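PDB 4C65: ochratoxinase from Aspergillus niger, which is a zinc-dependent carboxypeptidase that hydrolyses ochratoxin A to ochratoxin alpha and L-phenylalanine, and prefers to release aromatic C-terminal residues. Local coordinates for residues D67-F72 with L263-Y268; S111-A116 with P370-P375; L333-D336 with P342-L345. All blocks are in the same frame, centred on the assembly; numbering follows the deposited sequence. Where two conformers were deposited one is given.

Overall arrangement
The three contacts lie in the TIM-barrel domain, close to the two-zinc active site. Interaction 1 holds part of the site, the zinc ligands H69, H71 and H265, and its centre is about 10 Å from the centre of each of the other two. Interaction 2 adjoins it as a second shell, C68 O lying 2.7 Å from R113 NE in a probable hydrogen bond. Interaction 3 reaches it through the active-site residue D336, whose N is 2.7 Å from H69 O. Interactions 2 and 3 have centres about 14 Å apart and do not touch, their nearest atoms being about 4 Å apart; segment 67-72 touches both.

Interaction 1 of 3, residues D67-F72 with L263-Y268; sequences DCHMHF and LEHVSY
H69 and E264 are the closest backbone positions, yet their CA atoms are 8.1 Å apart, and the segments meet through side chains. Each chain turns a corner, at C68 and at E264. On the first, D67 suits the turn because its short carboxylate can fold back, OD1 accepting from H69 N at 3.0 Å in an Asx turn. The H69 imidazole extends across the gap with CG anti to the backbone N (chi1 -160°). In the conformer of E264 described here, one of two deposited, H69 ND1 donates to E264 OE1 at 3.0 Å. The bond is bent, 137° at the hydrogen, with OE1 standing out of the imidazole plane and met on its anti side. The backbone places E264 CB in the plane of the H69 ring at its edge, 3.8 Å from H69 ND1, and over the rim of one H265 face; the bend at chi2 carries the carboxylate round to ND1. In this conformer R113, S243 and S262 engage E264 OE2, which probably limits rotation of the carboxylate. H69 CE1 meets H265 CE1 at 3.8 Å, the rings oblique, their planes 44° apart. T287 holds H265 at ND1. Both imidazoles therefore probably offer NE2 to metal. H69 and H71, the His-X-His motif of the amidohydrolase superfamily, bind the first zinc and H265 the second: a binuclear site at the mouth of a TIM barrel.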
loop_
_atom_site.group_PDB
_atom_site.type_symbol
_atom_site.label_atom_id
_atom_site.label_comp_id
_atom_site.label_asym_id
_atom_site.label_seq_id
_atom_site.Cartn_x
_atom_site.Cartn_y
_atom_site.Cartn_z
ATOM N N ASP A 67 24.321 8.919 -34.022
ATOM C CA ASP A 67 24.275 7.531 -33.640
ATOM C C ASP A 67 22.860 7.212 -33.228
ATOM O O ASP A 67 22.294 7.892 -32.358
ATOM C CB ASP A 67 25.254 7.203 -32.537
ATOM C CG ASP A 67 25.493 5.699 -32.432
ATOM O OD1 ASP A 67 24.606 4.992 -31.867
ATOM O OD2 ASP A 67 26.543 5.250 -32.931
ATOM N N CYS A 68 22.298 6.182 -33.853
ATOM C CA CYS A 68 20.901 5.856 -33.683
ATOM C C CYS A 68 20.623 4.776 -32.654
ATOM O O CYS A 68 19.489 4.310 -32.535
ATOM C CB CYS A 68 20.324 5.451 -35.021
ATOM S SG CYS A 68 20.433 6.774 -36.248
ATOM N N HIS A 69 21.645 4.359 -31.921
ATOM C CA HIS A 69 21.446 3.395 -30.860
ATOM C C HIS A 69 22.327 3.660 -29.636
ATOM O O HIS A 69 23.321 2.991 -29.430
ATOM C CB HIS A 69 21.671 1.966 -31.357
ATOM C CG HIS A 69 21.037 0.939 -30.472
ATOM N ND1 HIS A 69 20.217 -0.049 -30.959
ATOM C CD2 HIS A 69 21.030 0.796 -29.125
ATOM C CE1 HIS A 69 19.768 -0.784 -29.955
ATOM N NE2 HIS A 69 20.239 -0.288 -28.834
ATOM N N MET A 70 21.927 4.631 -28.829
ATOM C CA MET A 70 22.638 4.974 -27.610
ATOM C C MET A 70 21.776 4.598 -26.420
ATOM O O MET A 70 20.589 4.393 -26.559
ATOM C CB MET A 70 22.942 6.466 -27.587
ATOM C CG MET A 70 23.770 6.978 -28.775
ATOM S SD MET A 70 25.324 6.104 -28.985
ATOM C CE MET A 70 26.180 6.712 -27.527
ATOM N N HIS A 71 22.385 4.448 -25.258
ATOM C CA HIS A 71 21.620 4.259 -24.045
ATOM C C HIS A 71 22.153 5.165 -22.945
ATOM O O HIS A 71 23.314 5.105 -22.587
ATOM C CB HIS A 71 21.538 2.789 -23.615
ATOM C CG HIS A 71 22.865 2.101 -23.491
ATOM N ND1 HIS A 71 23.255 1.084 -24.341
ATOM C CD2 HIS A 71 23.876 2.246 -22.598
ATOM C CE1 HIS A 71 24.454 0.646 -23.988
ATOM N NE2 HIS A 71 24.858 1.344 -22.941
ATOM N N PHE A 72 21.279 6.027 -22.444
ATOM C CA PHE A 72 21.639 7.028 -21.494
ATOM C C PHE A 72 21.507 6.455 -20.101
ATOM O O PHE A 72 20.596 6.787 -19.348
ATOM C CB PHE A 72 20.748 8.266 -21.670
ATOM C CG PHE A 72 21.255 9.236 -22.714
ATOM C CD1 PHE A 72 21.416 8.843 -24.030
ATOM C CD2 PHE A 72 21.525 10.550 -22.377
ATOM C CE1 PHE A 72 21.872 9.738 -24.989
ATOM C CE2 PHE A 72 21.974 11.439 -23.326
ATOM C CZ PHE A 72 22.135 11.036 -24.643
ATOM N N LEU A 263 14.316 -1.163 -36.912
ATOM C CA LEU A 263 14.669 -2.417 -36.273
ATOM C C LEU A 263 16.116 -2.383 -35.892
ATOM O O LEU A 263 16.964 -1.932 -36.689
ATOM C CB LEU A 263 14.420 -3.597 -37.207
ATOM C CG LEU A 263 12.997 -3.732 -37.704
ATOM C CD1 LEU A 263 12.927 -4.871 -38.713
ATOM C CD2 LEU A 263 12.021 -3.955 -36.567
ATOM N N GLU A 264 16.413 -2.909 -34.708
ATOM C CA GLU A 264 17.778 -2.947 -34.224
ATOM C C GLU A 264 18.346 -4.368 -34.221
ATOM O O GLU A 264 17.617 -5.315 -33.931
ATOM C CB GLU A 264 17.845 -2.330 -32.837
ATOM C CG GLU A 264 16.824 -1.249 -32.599
ATOM C CD GLU A 264 17.231 -0.042 -33.439
ATOM O OE1 GLU A 264 18.412 0.379 -33.306
ATOM O OE2 GLU A 264 16.399 0.487 -34.219
ATOM N N HIS A 265 19.636 -4.472 -34.515
ATOM C CA HIS A 265 20.358 -5.728 -34.585
ATOM C C HIS A 265 19.958 -6.532 -35.810
ATOM O O HIS A 265 20.786 -6.783 -36.696
ATOM C CB HIS A 265 20.194 -6.561 -33.299
ATOM C CG HIS A 265 20.211 -5.740 -32.049
ATOM N ND1 HIS A 265 21.289 -4.967 -31.689
ATOM C CD2 HIS A 265 19.270 -5.537 -31.103
ATOM C CE1 HIS A 265 21.014 -4.323 -30.572
ATOM N NE2 HIS A 265 19.797 -4.662 -30.188
ATOM N N VAL A 266 18.702 -6.959 -35.835
ATOM C CA VAL A 266 18.104 -7.629 -36.974
ATOM C C VAL A 266 18.928 -8.821 -37.416
ATOM O O VAL A 266 19.009 -9.127 -38.603
ATOM C CB VAL A 266 17.878 -6.676 -38.161
ATOM C CG1 VAL A 266 16.535 -6.975 -38.799
ATOM C CG2 VAL A 266 17.887 -5.215 -37.737
ATOM N N SER A 267 19.453 -9.551 -36.444
ATOM C CA SER A 267 20.448 -10.597 -36.682
ATOM C C SER A 267 20.053 -11.724 -37.644
ATOM O O SER A 267 20.931 -12.343 -38.242
ATOM C CB SER A 267 20.883 -11.206 -35.342
ATOM O OG SER A 267 21.343 -10.186 -34.480
ATOM N N TYR A 268 18.764 -12.030 -37.769
ATOM C CA TYR A 268 18.339 -13.128 -38.652
ATOM C C TYR A 268 17.512 -12.623 -39.831
ATOM O O TYR A 268 16.652 -13.328 -40.352
ATOM C CB TYR A 268 17.596 -14.223 -37.837
ATOM C CG TYR A 268 18.530 -15.011 -36.971
ATOM C CD1 TYR A 268 19.182 -16.146 -37.461
ATOM C CD2 TYR A 268 18.811 -14.601 -35.688
ATOM C CE1 TYR A 268 20.072 -16.855 -36.673
ATOM C CE2 TYR A 268 19.712 -15.291 -34.902
ATOM C CZ TYR A 268 20.336 -16.415 -35.400
ATOM O OH TYR A 268 21.214 -17.083 -34.597
#

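Interaction 2 of 3, residues S111-A116 with P370-P375; sequences SYRDLA and PLSVGP
R113 meets S372 and V373 with almost the whole length of its side chain, joining barrel strand 109-114 to the 3-10 segment 370-375. Its CB leaves the strand toward that segment. CG, the next atom, lies 4.0 Å from V373 CG1, and CD comes nearer to the same methyl, at 3.7 Å. Valine suits this spot, since its branch lies against the aliphatic part of the arginine. CD is also 3.4 Å from S372 O, where the chain bends at chi3 (62°) and turns the guanidinium across the serine. NE then donates to C68 O. Around CZ the flat group is sandwiched: S372 CB stands 3.4 Å above one face near the rim, and L115 CD2 lies 3.8 Å from the opposite face, also toward the rim. Serine, small at CB, is well suited to position 372, because it lets the guanidinium come down close to the backbone. S372 OG turns to A369 O instead of bonding the arginine. At the tip, R113 NH1 donates to S372 O at 2.8 Å; the bond is bent, 135° at the hydrogen, with the oxygen tilted out of the guanidinium plane. NH1 also bonds S262 OG, and NH2 forms a salt bridge to E264 OE2. All three nitrogens are thus engaged, which suits a buried arginine and should fix its orientation. Because E264, in the conformer described, accepts from the zinc ligand H69, R113 is a second-shell residue: it ties the 3-10 segment 370-375 and strand 109-114 to the binuclear metal site of the amidohydrolase barrel.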
loop_
_atom_site.group_PDB
_atom_site.type_symbol
_atom_site.label_atom_id
_atom_site.label_comp_id
_atom_site.label_asym_id
_atom_site.label_seq_id
_atom_site.Cartn_x
_atom_site.Cartn_y
_atom_site.Cartn_z
ATOM N N SER A 111 23.769 14.504 -33.048
ATOM C CA SER A 111 22.497 13.880 -32.710
ATOM C C SER A 111 22.707 12.457 -32.214
ATOM O O SER A 111 23.523 11.719 -32.754
ATOM C CB SER A 111 21.522 13.881 -33.913
ATOM O OG SER A 111 21.026 15.194 -34.201
ATOM N N TYR A 112 21.936 12.104 -31.196
ATOM C CA TYR A 112 21.900 10.790 -30.618
ATOM C C TYR A 112 20.432 10.335 -30.486
ATOM O O TYR A 112 19.584 11.097 -30.079
ATOM C CB TYR A 112 22.461 10.848 -29.205
ATOM C CG TYR A 112 23.948 10.606 -28.995
ATOM C CD1 TYR A 112 24.786 10.164 -30.010
ATOM C CD2 TYR A 112 24.490 10.750 -27.713
ATOM C CE1 TYR A 112 26.129 9.914 -29.749
ATOM C CE2 TYR A 112 25.808 10.487 -27.454
ATOM C CZ TYR A 112 26.633 10.092 -28.471
ATOM O OH TYR A 112 27.939 9.826 -28.173
ATOM N N ARG A 113 20.159 9.079 -30.846
ATOM C CA ARG A 113 18.911 8.431 -30.478
ATOM C C ARG A 113 19.153 7.505 -29.296
ATOM O O ARG A 113 19.803 6.458 -29.432
ATOM C CB ARG A 113 18.295 7.674 -31.662
ATOM C CG ARG A 113 16.844 7.256 -31.411
ATOM C CD ARG A 113 16.242 6.519 -32.590
ATOM N NE ARG A 113 16.952 5.273 -32.876
ATOM C CZ ARG A 113 16.475 4.263 -33.598
ATOM N NH1 ARG A 113 15.253 4.302 -34.123
ATOM N NH2 ARG A 113 17.221 3.184 -33.792
ATOM N N ASP A 114 18.662 7.940 -28.136
ATOM C CA ASP A 114 18.701 7.193 -26.892
ATOM C C ASP A 114 17.553 6.184 -26.902
ATOM O O ASP A 114 16.399 6.568 -27.083
ATOM C CB ASP A 114 18.525 8.165 -25.722
ATOM C CG ASP A 114 18.329 7.481 -24.410
ATOM O OD1 ASP A 114 18.938 6.420 -24.172
ATOM O OD2 ASP A 114 17.616 8.044 -23.572
ATOM N N LEU A 115 17.863 4.913 -26.668
ATOM C CA LEU A 115 16.851 3.855 -26.725
ATOM C C LEU A 115 16.594 3.152 -25.393
ATOM O O LEU A 115 15.770 2.233 -25.304
ATOM C CB LEU A 115 17.250 2.847 -27.790
ATOM C CG LEU A 115 17.205 3.378 -29.218
ATOM C CD1 LEU A 115 17.631 2.273 -30.175
ATOM C CD2 LEU A 115 15.801 3.875 -29.571
ATOM N N ALA A 116 17.248 3.596 -24.329
ATOM C CA ALA A 116 16.855 3.199 -22.986
ATOM C C ALA A 116 17.604 4.069 -22.000
ATOM O O ALA A 116 18.832 4.035 -21.952
ATOM C CB ALA A 116 17.187 1.739 -22.739
ATOM N N PRO A 370 18.226 10.574 -39.419
ATOM C CA PRO A 370 16.973 11.076 -38.862
ATOM C C PRO A 370 15.722 10.229 -39.138
ATOM O O PRO A 370 14.716 10.391 -38.437
ATOM C CB PRO A 370 16.824 12.467 -39.486
ATOM C CG PRO A 370 18.150 12.802 -40.066
ATOM C CD PRO A 370 18.838 11.516 -40.366
ATOM N N LEU A 371 15.774 9.343 -40.133
ATOM C CA LEU A 371 14.679 8.380 -40.356
ATOM C C LEU A 371 14.447 7.539 -39.103
ATOM O O LEU A 371 13.336 7.056 -38.845
ATOM C CB LEU A 371 14.958 7.463 -41.525
ATOM C CG LEU A 371 15.035 8.110 -42.906
ATOM C CD1 LEU A 371 15.569 7.098 -43.902
ATOM C CD2 LEU A 371 13.676 8.638 -43.348
ATOM N N SER A 372 15.483 7.453 -38.279
ATOM C CA SER A 372 15.409 6.739 -37.007
ATOM C C SER A 372 14.359 7.278 -36.039
ATOM O O SER A 372 13.969 6.546 -35.116
ATOM C CB SER A 372 16.777 6.715 -36.316
ATOM O OG SER A 372 17.134 7.983 -35.779
ATOM N N VAL A 373 13.944 8.545 -36.210
ATOM C CA VAL A 373 12.935 9.158 -35.328
ATOM C C VAL A 373 11.725 9.634 -36.086
ATOM O O VAL A 373 10.864 10.299 -35.528
ATOM C CB VAL A 373 13.512 10.291 -34.449
ATOM C CG1 VAL A 373 14.670 9.763 -33.612
ATOM C CG2 VAL A 373 13.956 11.472 -35.280
ATOM N N GLY A 374 11.621 9.216 -37.351
ATOM C CA GLY A 374 10.395 9.377 -38.094
ATOM C C GLY A 374 9.971 10.819 -38.181
ATOM O O GLY A 374 10.792 11.676 -38.482
ATOM N N PRO A 375 8.690 11.101 -37.922
ATOM C CA PRO A 375 8.196 12.484 -38.062
ATOM C C PRO A 375 8.729 13.455 -37.021
ATOM O O PRO A 375 8.411 14.627 -37.103
ATOM C CB PRO A 375 6.682 12.362 -37.909
ATOM C CG PRO A 375 6.370 10.917 -37.860
ATOM C CD PRO A 375 7.616 10.131 -37.676
#

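Interaction 3 of 3, residues L333-D336 with P342-L345; sequences LGTD and PTAL
T335 and T343 bring the two backbones to 5.6 Å between CA atoms, where the loop after strand 331-332 faces the start of helix 344-354. This is a beta-alpha connection of the TIM barrel, and it carries the active-site aspartate of the amidohydrolase fold, D336. The threonine side chains cross at about a right angle, with no hydrogen bond between them. T335 places OG1 anti to its carbonyl carbon (chi1 -55°), against the T343 backbone: OG1 is 3.3 Å from T343 CA and 3.5 Å from T343 CG2. The polar partner of this hydroxyl is D67 OD2, at a separation so improbably short that its length is doubtful. Threonine probably serves well here, one branch turned to that carboxylate and the other a methyl for packing. T343, by contrast, offers its methyl CG2 to the T335 hydroxyl. The side chain of D336 starts away from 342-345, and its OD1 makes a weak hydrogen bond with ND1 of the zinc ligand H71. P342 packs on F437 of a second subunit. Its carbonyl oxygen, P342 O, accepts a weak bond from L345 N at 3.4 Å and lies 3.8 Å from the T335 CG2 methyl.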
loop_
_atom_site.group_PDB
_atom_site.type_symbol
_atom_site.label_atom_id
_atom_site.label_comp_id
_atom_site.label_asym_id
_atom_site.label_seq_id
_atom_site.Cartn_x
_atom_site.Cartn_y
_atom_site.Cartn_z
ATOM N N LEU A 333 23.266 4.050 -38.808
ATOM C CA LEU A 333 24.282 3.489 -37.931
ATOM C C LEU A 333 23.951 3.724 -36.461
ATOM O O LEU A 333 23.513 4.806 -36.070
ATOM C CB LEU A 333 25.678 4.072 -38.226
ATOM C CG LEU A 333 26.228 3.791 -39.613
ATOM C CD1 LEU A 333 27.686 4.185 -39.688
ATOM C CD2 LEU A 333 26.085 2.328 -40.007
ATOM N N GLY A 334 24.176 2.677 -35.662
ATOM C CA GLY A 334 24.013 2.721 -34.226
ATOM C C GLY A 334 25.029 1.811 -33.623
ATOM O O GLY A 334 25.395 0.809 -34.217
ATOM N N THR A 335 25.462 2.147 -32.414
ATOM C CA THR A 335 26.584 1.460 -31.762
ATOM C C THR A 335 26.157 0.565 -30.597
ATOM O O THR A 335 26.783 -0.466 -30.320
ATOM C CB THR A 335 27.593 2.514 -31.283
ATOM O OG1 THR A 335 27.963 3.332 -32.394
ATOM C CG2 THR A 335 28.854 1.864 -30.732
ATOM N N ASP A 336 25.077 0.964 -29.929
ATOM C CA ASP A 336 24.611 0.350 -28.691
ATOM C C ASP A 336 25.633 0.561 -27.590
ATOM O O ASP A 336 26.229 -0.377 -27.078
ATOM C CB ASP A 336 24.294 -1.124 -28.889
ATOM C CG ASP A 336 23.346 -1.675 -27.822
ATOM O OD1 ASP A 336 23.169 -1.066 -26.755
ATOM O OD2 ASP A 336 22.782 -2.748 -28.062
ATOM N N PRO A 342 32.489 4.576 -28.088
ATOM C CA PRO A 342 33.231 4.432 -29.328
ATOM C C PRO A 342 32.319 4.335 -30.545
ATOM O O PRO A 342 32.363 3.347 -31.268
ATOM C CB PRO A 342 33.985 3.125 -29.114
ATOM C CG PRO A 342 33.066 2.323 -28.255
ATOM C CD PRO A 342 32.458 3.322 -27.316
ATOM N N THR A 343 31.520 5.369 -30.790
ATOM C CA THR A 343 30.576 5.340 -31.889
ATOM C C THR A 343 31.223 5.330 -33.303
ATOM O O THR A 343 30.664 4.768 -34.246
ATOM C CB THR A 343 29.592 6.517 -31.790
ATOM O OG1 THR A 343 30.316 7.744 -31.638
ATOM C CG2 THR A 343 28.631 6.310 -30.598
ATOM N N ALA A 344 32.408 5.933 -33.424
ATOM C CA ALA A 344 33.116 6.009 -34.709
ATOM C C ALA A 344 33.447 4.633 -35.275
ATOM O O ALA A 344 33.476 4.452 -36.488
ATOM C CB ALA A 344 34.387 6.839 -34.561
ATOM N N LEU A 345 33.670 3.661 -34.398
ATOM C CA LEU A 345 33.895 2.282 -34.812
ATOM C C LEU A 345 32.787 1.726 -35.709
ATOM O O LEU A 345 33.034 0.843 -36.541
ATOM C CB LEU A 345 33.994 1.371 -33.596
ATOM C CG LEU A 345 35.310 1.185 -32.851
ATOM C CD1 LEU A 345 35.206 0.004 -31.895
ATOM C CD2 LEU A 345 36.461 0.922 -33.804
#